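Local coordinates for deferrochelatase (Vibrio cholerae, PDB 5DE0), which binds heme b and probably acts as a dye-decolorizing (DyP-type) peroxidase, reducing peroxide at the expense of dyes and other organic substrates, at residues Q28-V33 with K64-H69; Q35-L40 with V96-H101; A42-I47 with L56-A61. All blocks are in the same frame, centred on the assembly; numbering follows the deposited sequence.

Contact 1 of 3, residues Q28-V33 with K64-H69; sequences QNHAHV and KGFWSH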
loop_
_atom_site.group_PDB
_atom_site.type_symbol
_atom_site.label_atom_id
_atom_site.label_comp_id
_atom_site.label_asym_id
_atom_site.label_seq_id
_atom_site.Cartn_x
_atom_site.Cartn_y
_atom_site.Cartn_z
ATOM N N GLN B 28 24.480 12.470 -2.760
ATOM C CA GLN B 28 25.676 12.536 -3.593
ATOM C C GLN B 28 25.336 12.359 -5.070
ATOM O O GLN B 28 24.183 12.101 -5.417
ATOM C CB GLN B 28 26.690 11.475 -3.162
ATOM C CG GLN B 28 26.176 10.051 -3.289
ATOM C CD GLN B 28 27.261 9.011 -3.087
ATOM O OE1 GLN B 28 28.299 9.283 -2.483
ATOM N NE2 GLN B 28 27.027 7.809 -3.600
ATOM N N ASN B 29 26.352 12.493 -5.923
ATOM C CA ASN B 29 26.207 12.346 -7.373
ATOM C C ASN B 29 25.012 13.110 -7.929
ATOM O O ASN B 29 24.191 12.553 -8.657
ATOM C CB ASN B 29 26.096 10.865 -7.749
ATOM C CG ASN B 29 27.419 10.136 -7.628
ATOM O OD1 ASN B 29 28.476 10.693 -7.920
ATOM N ND2 ASN B 29 27.369 8.882 -7.195
ATOM N N HIS B 30 24.935 14.390 -7.578
ATOM C CA HIS B 30 23.787 15.236 -7.892
ATOM C C HIS B 30 23.460 15.288 -9.385
ATOM O O HIS B 30 22.293 15.365 -9.766
ATOM C CB HIS B 30 24.029 16.653 -7.368
ATOM C CG HIS B 30 24.098 16.743 -5.874
ATOM N ND1 HIS B 30 25.049 16.079 -5.130
ATOM C CD2 HIS B 30 23.333 17.423 -4.986
ATOM C CE1 HIS B 30 24.866 16.343 -3.848
ATOM N NE2 HIS B 30 23.832 17.156 -3.735
ATOM N N ALA B 31 24.488 15.244 -10.228
ATOM C CA ALA B 31 24.283 15.308 -11.672
ATOM C C ALA B 31 23.621 14.029 -12.180
ATOM O O ALA B 31 22.781 14.072 -13.081
ATOM C CB ALA B 31 25.596 15.548 -12.389
ATOM N N HIS B 32 23.999 12.895 -11.595
ATOM C CA HIS B 32 23.423 11.613 -11.980
ATOM C C HIS B 32 21.965 11.540 -11.528
ATOM O O HIS B 32 21.115 10.970 -12.219
ATOM C CB HIS B 32 24.218 10.449 -11.378
ATOM C CG HIS B 32 25.669 10.432 -11.761
ATOM N ND1 HIS B 32 26.273 11.459 -12.446
ATOM C CD2 HIS B 32 26.632 9.503 -11.540
ATOM C CE1 HIS B 32 27.552 11.171 -12.632
ATOM N NE2 HIS B 32 27.792 9.991 -12.095
ATOM N N VAL B 33 21.686 12.127 -10.368
ATOM C CA VAL B 33 20.341 12.135 -9.810
ATOM C C VAL B 33 19.398 12.996 -10.647
ATOM O O VAL B 33 18.275 12.585 -10.947
ATOM C CB VAL B 33 20.340 12.640 -8.358
ATOM C CG1 VAL B 33 18.919 12.731 -7.833
ATOM C CG2 VAL B 33 21.179 11.722 -7.480
ATOM N N LYS B 64 13.092 24.719 -2.267
ATOM C CA LYS B 64 13.853 25.960 -2.298
ATOM C C LYS B 64 15.343 25.703 -2.095
ATOM O O LYS B 64 16.184 26.264 -2.808
ATOM C CB LYS B 64 13.332 26.925 -1.230
ATOM C CG LYS B 64 14.253 28.108 -0.956
ATOM C CD LYS B 64 14.348 29.038 -2.155
ATOM C CE LYS B 64 15.154 30.287 -1.819
ATOM N NZ LYS B 64 15.187 31.240 -2.960
ATOM N N GLY B 65 15.662 24.853 -1.122
ATOM C CA GLY B 65 17.042 24.549 -0.799
ATOM C C GLY B 65 17.785 23.861 -1.929
ATOM O O GLY B 65 18.950 24.169 -2.187
ATOM N N PHE B 66 17.117 22.937 -2.611
ATOM C CA PHE B 66 17.747 22.201 -3.699
ATOM C C PHE B 66 17.807 23.026 -4.979
ATOM O O PHE B 66 18.624 22.754 -5.861
ATOM C CB PHE B 66 17.004 20.887 -3.956
ATOM C CG PHE B 66 17.697 19.978 -4.940
ATOM C CD1 PHE B 66 18.739 19.162 -4.525
ATOM C CD2 PHE B 66 17.306 19.932 -6.275
ATOM C CE1 PHE B 66 19.390 18.321 -5.424
ATOM C CE2 PHE B 66 17.954 19.090 -7.177
ATOM C CZ PHE B 66 18.995 18.286 -6.748
ATOM N N TRP B 67 16.937 24.024 -5.089
ATOM C CA TRP B 67 16.897 24.841 -6.291
ATOM C C TRP B 67 18.147 25.713 -6.415
ATOM O O TRP B 67 18.486 26.165 -7.507
ATOM C CB TRP B 67 15.637 25.707 -6.311
ATOM C CG TRP B 67 15.217 26.078 -7.704
ATOM C CD1 TRP B 67 15.798 27.012 -8.513
ATOM C CD2 TRP B 67 14.138 25.513 -8.461
ATOM N NE1 TRP B 67 15.149 27.066 -9.721
ATOM C CE2 TRP B 67 14.125 26.156 -9.715
ATOM C CE3 TRP B 67 13.184 24.529 -8.198
ATOM C CZ2 TRP B 67 13.187 25.841 -10.707
ATOM C CZ3 TRP B 67 12.261 24.221 -9.176
ATOM C CH2 TRP B 67 12.266 24.871 -10.415
ATOM N N SER B 68 18.830 25.946 -5.298
ATOM C CA SER B 68 20.059 26.722 -5.307
ATOM C C SER B 68 21.120 26.060 -6.178
ATOM O O SER B 68 21.938 26.741 -6.793
ATOM C CB SER B 68 20.580 26.897 -3.887
ATOM O OG SER B 68 19.675 27.663 -3.122
ATOM N N HIS B 69 21.096 24.731 -6.220
ATOM C CA HIS B 69 22.030 23.956 -7.022
ATOM C C HIS B 69 21.836 24.188 -8.522
ATOM O O HIS B 69 22.736 23.920 -9.315
ATOM C CB HIS B 69 21.878 22.468 -6.706
ATOM C CG HIS B 69 22.325 22.086 -5.328
ATOM N ND1 HIS B 69 21.676 22.512 -4.187
ATOM C CD2 HIS B 69 23.350 21.309 -4.906
ATOM C CE1 HIS B 69 22.285 22.016 -3.124
ATOM N NE2 HIS B 69 23.304 21.281 -3.535
#

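Contact 2 of 3, residues Q35-L40 with V96-H101; sequences QALKAL and VDVLIH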
loop_
_atom_site.group_PDB
_atom_site.type_symbol
_atom_site.label_atom_id
_atom_site.label_comp_id
_atom_site.label_asym_id
_atom_site.label_seq_id
_atom_site.Cartn_x
_atom_site.Cartn_y
_atom_site.Cartn_z
ATOM N N GLN B 35 19.683 13.786 -13.802
ATOM C CA GLN B 35 19.464 13.096 -15.068
ATOM C C GLN B 35 18.390 12.028 -14.926
ATOM O O GLN B 35 17.497 11.918 -15.766
ATOM C CB GLN B 35 20.763 12.462 -15.575
ATOM C CG GLN B 35 21.786 13.459 -16.091
ATOM C CD GLN B 35 22.993 12.780 -16.714
ATOM O OE1 GLN B 35 23.021 11.560 -16.872
ATOM N NE2 GLN B 35 23.999 13.571 -17.073
ATOM N N ALA B 36 18.489 11.240 -13.859
ATOM C CA ALA B 36 17.525 10.180 -13.590
ATOM C C ALA B 36 16.119 10.738 -13.371
ATOM O O ALA B 36 15.130 10.099 -13.728
ATOM C CB ALA B 36 17.962 9.368 -12.387
ATOM N N LEU B 37 16.032 11.930 -12.788
ATOM C CA LEU B 37 14.739 12.573 -12.567
ATOM C C LEU B 37 14.157 13.086 -13.881
ATOM O O LEU B 37 12.947 13.020 -14.106
ATOM C CB LEU B 37 14.870 13.720 -11.562
ATOM C CG LEU B 37 15.218 13.318 -10.127
ATOM C CD1 LEU B 37 15.433 14.548 -9.265
ATOM C CD2 LEU B 37 14.134 12.430 -9.536
ATOM N N LYS B 38 15.026 13.596 -14.746
ATOM C CA LYS B 38 14.607 14.095 -16.051
ATOM C C LYS B 38 14.098 12.980 -16.953
ATOM O O LYS B 38 13.290 13.220 -17.852
ATOM C CB LYS B 38 15.761 14.812 -16.751
ATOM C CG LYS B 38 16.158 16.136 -16.144
ATOM C CD LYS B 38 17.179 16.818 -17.034
ATOM C CE LYS B 38 17.701 18.084 -16.403
ATOM N NZ LYS B 38 18.624 18.804 -17.324
ATOM N N ALA B 39 14.589 11.766 -16.722
ATOM C CA ALA B 39 14.262 10.629 -17.572
ATOM C C ALA B 39 12.953 9.965 -17.156
ATOM O O ALA B 39 12.501 9.014 -17.795
ATOM C CB ALA B 39 15.397 9.615 -17.550
ATOM N N LEU B 40 12.348 10.466 -16.084
ATOM C CA LEU B 40 11.078 9.925 -15.604
ATOM C C LEU B 40 9.921 10.096 -16.602
ATOM O O LEU B 40 9.187 9.133 -16.839
ATOM C CB LEU B 40 10.709 10.549 -14.253
ATOM C CG LEU B 40 11.513 10.048 -13.054
ATOM C CD1 LEU B 40 11.045 10.713 -11.769
ATOM C CD2 LEU B 40 11.408 8.533 -12.947
ATOM N N VAL B 96 13.807 18.007 2.772
ATOM C CA VAL B 96 13.592 17.267 1.532
ATOM C C VAL B 96 13.991 18.107 0.320
ATOM O O VAL B 96 13.762 19.317 0.291
ATOM C CB VAL B 96 12.115 16.817 1.410
ATOM C CG1 VAL B 96 11.180 17.992 1.645
ATOM C CG2 VAL B 96 11.843 16.162 0.060
ATOM N N ASP B 97 14.604 17.465 -0.673
ATOM C CA ASP B 97 15.053 18.156 -1.876
ATOM C C ASP B 97 14.104 17.982 -3.060
ATOM O O ASP B 97 13.912 18.906 -3.850
ATOM C CB ASP B 97 16.446 17.668 -2.285
ATOM C CG ASP B 97 17.512 18.012 -1.264
ATOM O OD1 ASP B 97 17.352 19.025 -0.552
ATOM O OD2 ASP B 97 18.515 17.271 -1.179
ATOM N N VAL B 98 13.528 16.790 -3.194
ATOM C CA VAL B 98 12.779 16.439 -4.399
ATOM C C VAL B 98 11.445 15.760 -4.095
ATOM O O VAL B 98 11.355 14.907 -3.211
ATOM C CB VAL B 98 13.614 15.506 -5.319
ATOM C CG1 VAL B 98 12.801 15.052 -6.525
ATOM C CG2 VAL B 98 14.894 16.197 -5.766
ATOM N N LEU B 99 10.414 16.151 -4.835
ATOM C CA LEU B 99 9.126 15.471 -4.794
ATOM C C LEU B 99 8.857 14.753 -6.116
ATOM O O LEU B 99 8.995 15.338 -7.192
ATOM C CB LEU B 99 7.997 16.466 -4.494
ATOM C CG LEU B 99 6.562 16.004 -4.771
ATOM C CD1 LEU B 99 6.190 14.793 -3.927
ATOM C CD2 LEU B 99 5.574 17.144 -4.538
ATOM N N ILE B 100 8.487 13.480 -6.027
ATOM C CA ILE B 100 8.044 12.724 -7.190
ATOM C C ILE B 100 6.572 12.362 -7.029
ATOM O O ILE B 100 6.217 11.561 -6.164
ATOM C CB ILE B 100 8.868 11.437 -7.391
ATOM C CG1 ILE B 100 10.347 11.771 -7.594
ATOM C CG2 ILE B 100 8.335 10.637 -8.573
ATOM C CD1 ILE B 100 11.227 10.558 -7.808
ATOM N N HIS B 101 5.720 12.958 -7.858
ATOM C CA HIS B 101 4.279 12.738 -7.763
ATOM C C HIS B 101 3.729 12.033 -9.002
ATOM O O HIS B 101 3.850 12.536 -10.120
ATOM C CB HIS B 101 3.555 14.071 -7.547
ATOM C CG HIS B 101 2.066 13.980 -7.670
ATOM N ND1 HIS B 101 1.309 14.966 -8.267
ATOM C CD2 HIS B 101 1.192 13.028 -7.268
ATOM C CE1 HIS B 101 0.035 14.621 -8.233
ATOM N NE2 HIS B 101 -0.064 13.449 -7.631
#

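Contact 3 of 3, residues A42-I47 with L56-A61; sequences ALVEEI and LTVSVA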
loop_
_atom_site.group_PDB
_atom_site.type_symbol
_atom_site.label_atom_id
_atom_site.label_comp_id
_atom_site.label_asym_id
_atom_site.label_seq_id
_atom_site.Cartn_x
_atom_site.Cartn_y
_atom_site.Cartn_z
ATOM N N ALA B 42 9.993 10.231 -19.844
ATOM C CA ALA B 42 10.213 9.319 -20.962
ATOM C C ALA B 42 9.875 7.889 -20.565
ATOM O O ALA B 42 9.344 7.124 -21.369
ATOM C CB ALA B 42 11.651 9.412 -21.453
ATOM N N LEU B 43 10.187 7.535 -19.322
ATOM C CA LEU B 43 9.841 6.225 -18.786
ATOM C C LEU B 43 8.327 6.063 -18.695
ATOM O O LEU B 43 7.778 5.027 -19.067
ATOM C CB LEU B 43 10.478 6.021 -17.412
ATOM C CG LEU B 43 10.034 4.774 -16.641
ATOM C CD1 LEU B 43 10.388 3.506 -17.404
ATOM C CD2 LEU B 43 10.640 4.751 -15.247
ATOM N N VAL B 44 7.659 7.100 -18.199
ATOM C CA VAL B 44 6.207 7.093 -18.053
ATOM C C VAL B 44 5.503 6.950 -19.404
ATOM O O VAL B 44 4.549 6.180 -19.536
ATOM C CB VAL B 44 5.718 8.375 -17.346
ATOM C CG1 VAL B 44 4.205 8.517 -17.455
ATOM C CG2 VAL B 44 6.158 8.371 -15.892
ATOM N N GLU B 45 5.984 7.684 -20.403
ATOM C CA GLU B 45 5.444 7.585 -21.755
ATOM C C GLU B 45 5.560 6.158 -22.282
ATOM O O GLU B 45 4.633 5.640 -22.907
ATOM C CB GLU B 45 6.160 8.553 -22.696
ATOM C CG GLU B 45 5.772 8.395 -24.158
ATOM C CD GLU B 45 4.312 8.712 -24.416
ATOM O OE1 GLU B 45 3.861 9.805 -24.016
ATOM O OE2 GLU B 45 3.614 7.865 -25.012
ATOM N N GLU B 46 6.700 5.526 -22.013
ATOM C CA GLU B 46 6.957 4.160 -22.460
ATOM C C GLU B 46 6.027 3.163 -21.777
ATOM O O GLU B 46 5.531 2.228 -22.408
ATOM C CB GLU B 46 8.414 3.777 -22.197
ATOM C CG GLU B 46 8.745 2.328 -22.512
ATOM C CD GLU B 46 10.222 2.024 -22.369
ATOM O OE1 GLU B 46 11.031 2.976 -22.403
ATOM O OE2 GLU B 46 10.573 0.836 -22.216
ATOM N N ILE B 47 5.792 3.372 -20.486
ATOM C CA ILE B 47 4.875 2.533 -19.725
ATOM C C ILE B 47 3.456 2.645 -20.277
ATOM O O ILE B 47 2.771 1.639 -20.459
ATOM C CB ILE B 47 4.884 2.905 -18.228
ATOM C CG1 ILE B 47 6.262 2.625 -17.622
ATOM C CG2 ILE B 47 3.813 2.134 -17.478
ATOM C CD1 ILE B 47 6.388 3.020 -16.168
ATOM N N LEU B 56 -0.876 6.633 -16.661
ATOM C CA LEU B 56 0.195 6.979 -15.735
ATOM C C LEU B 56 0.703 8.392 -15.995
ATOM O O LEU B 56 0.994 8.759 -17.134
ATOM C CB LEU B 56 1.344 5.975 -15.844
ATOM C CG LEU B 56 2.567 6.246 -14.966
ATOM C CD1 LEU B 56 2.232 6.083 -13.489
ATOM C CD2 LEU B 56 3.717 5.337 -15.365
ATOM N N THR B 57 0.793 9.183 -14.932
ATOM C CA THR B 57 1.266 10.557 -15.031
ATOM C C THR B 57 2.395 10.798 -14.040
ATOM O O THR B 57 2.614 9.995 -13.136
ATOM C CB THR B 57 0.138 11.564 -14.765
ATOM O OG1 THR B 57 -0.352 11.386 -13.430
ATOM C CG2 THR B 57 -1.005 11.365 -15.749
ATOM N N VAL B 58 3.111 11.905 -14.206
ATOM C CA VAL B 58 4.223 12.218 -13.318
ATOM C C VAL B 58 4.464 13.726 -13.231
ATOM O O VAL B 58 4.238 14.462 -14.192
ATOM C CB VAL B 58 5.524 11.506 -13.778
ATOM C CG1 VAL B 58 5.996 12.050 -15.120
ATOM C CG2 VAL B 58 6.619 11.629 -12.724
ATOM N N SER B 59 4.896 14.183 -12.059
ATOM C CA SER B 59 5.326 15.563 -11.878
ATOM C C SER B 59 6.496 15.625 -10.903
ATOM O O SER B 59 6.375 15.214 -9.749
ATOM C CB SER B 59 4.175 16.433 -11.376
ATOM O OG SER B 59 4.606 17.768 -11.189
ATOM N N VAL B 60 7.630 16.132 -11.379
ATOM C CA VAL B 60 8.831 16.241 -10.561
ATOM C C VAL B 60 9.018 17.673 -10.074
ATOM O O VAL B 60 9.012 18.614 -10.871
ATOM C CB VAL B 60 10.086 15.797 -11.337
ATOM C CG1 VAL B 60 11.311 15.879 -10.445
ATOM C CG2 VAL B 60 9.902 14.385 -11.875
ATOM N N ALA B 61 9.191 17.833 -8.767
ATOM C CA ALA B 61 9.305 19.162 -8.172
ATOM C C ALA B 61 10.500 19.260 -7.229
ATOM O O ALA B 61 10.918 18.267 -6.630
ATOM C CB ALA B 61 8.027 19.519 -7.441
#

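Contact 1 of 3, residues Q28-V33 with K64-H69
His30 meets His69 and Phe66 where the first turn of helix 30-38 approaches the short, weakly bonded helix 64-67 and the residues just after it, in the N-terminal ferredoxin-like half of this DyP-type peroxidase. The two imidazoles lie nearly parallel, their planes at 7°, but displaced so far, with ring centroids 5.4 Å apart, that they hardly overlap. They therefore touch through His30 CD2 and His69 CD2, 3.9 Å apart, with His69 NE2 also near His30 CD2. CG of each lies beside its own backbone N (chi1 -66° in His30, -68° in His69), and both CB atoms point across the gap. Gly65 O lies in the plane of the His69 ring, at its edge. The CB of Phe66 does not point at the helix, yet the end of its ring swings in, so that CE1 lies 4.1 Å from His30 CD2 as the side chains slide past each other in opposite directions. Leu302, near the C-terminus, adds to the packing on His30, while Val26 of strand 18-26 and Phe70, edge-to-face, pack against Phe66. If both histidines were protonated they would probably repel one another, since His30 NE2 lies 4.2 Å from His69 NE2.

Contact 2 of 3, residues Q35-L40 with V96-H101
The end of helix 30-38 and the start of helix 40-50 lie against strand 98-104, the CA atoms coming nearest at Leu37 and Ile100, 8.6 Å apart. Apolar side chains bridge the distance, with no hydrogen bond between the two segments. Leu37 straddles two strand residues with its branched end. Its CD1 meets Val98 tip to tip, nearly equidistant from the two methyls, with CG1 at 3.8 Å and CG2 at 3.9 Å. The other branch, CD2, bears on Ile100 CD1 at 3.9 Å. Ile100 is extended (chi2 -180°), which carries CD1 out to a position between two leucines. Leu40, at the start of helix 40-50, comes to that same methyl, its side chain crossing Ile100 at about a right angle and its CD1 4.0 Å from Ile100 CD1. Val98 and Ile100 alternate with Leu99, so both present their side chains to the helical face; just before them, Asp97 and Val98 form a classic beta bulge opposite Leu24. This is the helix-on-sheet packing of a ferredoxin-like fold. Within the sheet, strand 98-104 lies between strands 18-26 and 57-62: Leu24 flanks Val98 and Ile100, while Phe62 and Val60 pack against Leu37 and Leu40, respectively.

Contact 3 of 3, residues A42-I47 with L56-A61
Val44 uses both of its methyls, one on Leu56 and one on Val58. CG1 sits 3.2 Å from Leu56 O, a close approach for a methyl and a carbonyl oxygen, and 3.7 Å from Leu56 CG. CG2 leans instead on Val58, 3.8 Å from its CG1. A chi1 of 168° sets Val44 CG1 opposite the backbone N and toward Leu56, with CG2 beside Val58. Leu56 also reaches one helical turn further along: its CD2 lies against Ile47, 3.6 Å from CD1, the two side chains crossing at a slant, with CB and CG2 of Ile47 also close to that methyl. These contacts join helix 40-50 to strand 57-62, an outermost strand, within this chain, of the antiparallel N-terminal sheet, and pack the helix on it as part of the ferredoxin-like alpha/beta fold. Strand alternation points Thr57 away from the helix, and its OG1 bonds to His103 O. Around this first shell, Leu109, Tyr112 and Thr113 of helix 108-117 pack on Ile47, and Thr113 also touches Leu56. Ala104 and Cys102 of strand 98-104 border Leu56 and Val58, respectively, and Leu56 O accepts a hydrogen bond from Asn48 ND2.

Overall arrangement
The three contacts follow one another with contact 2 in the middle, its centre about 10 Å from the centres of contacts 1 and 3, which are about 20 Å apart. Contact 1 meets contact 2 through Phe66 CD1 and Asp97 CB. Contacts 2 and 3 reach adjacent strands, 98-104 and 57-62, paired by backbone bonds such as Ser59 N to His101 O. Along the chain contact 3 is nested within the loops closed by both others, whereas contacts 1 and 2 interlock. Contacts 2 and 3 pack consecutive helices 30-38 and 40-50 on the sheet of the ferredoxin-like N-terminal half, and contact 1 joins the first helix to segment 64-69; the heme-pocket residues all lie later in the chain, from 141 onward.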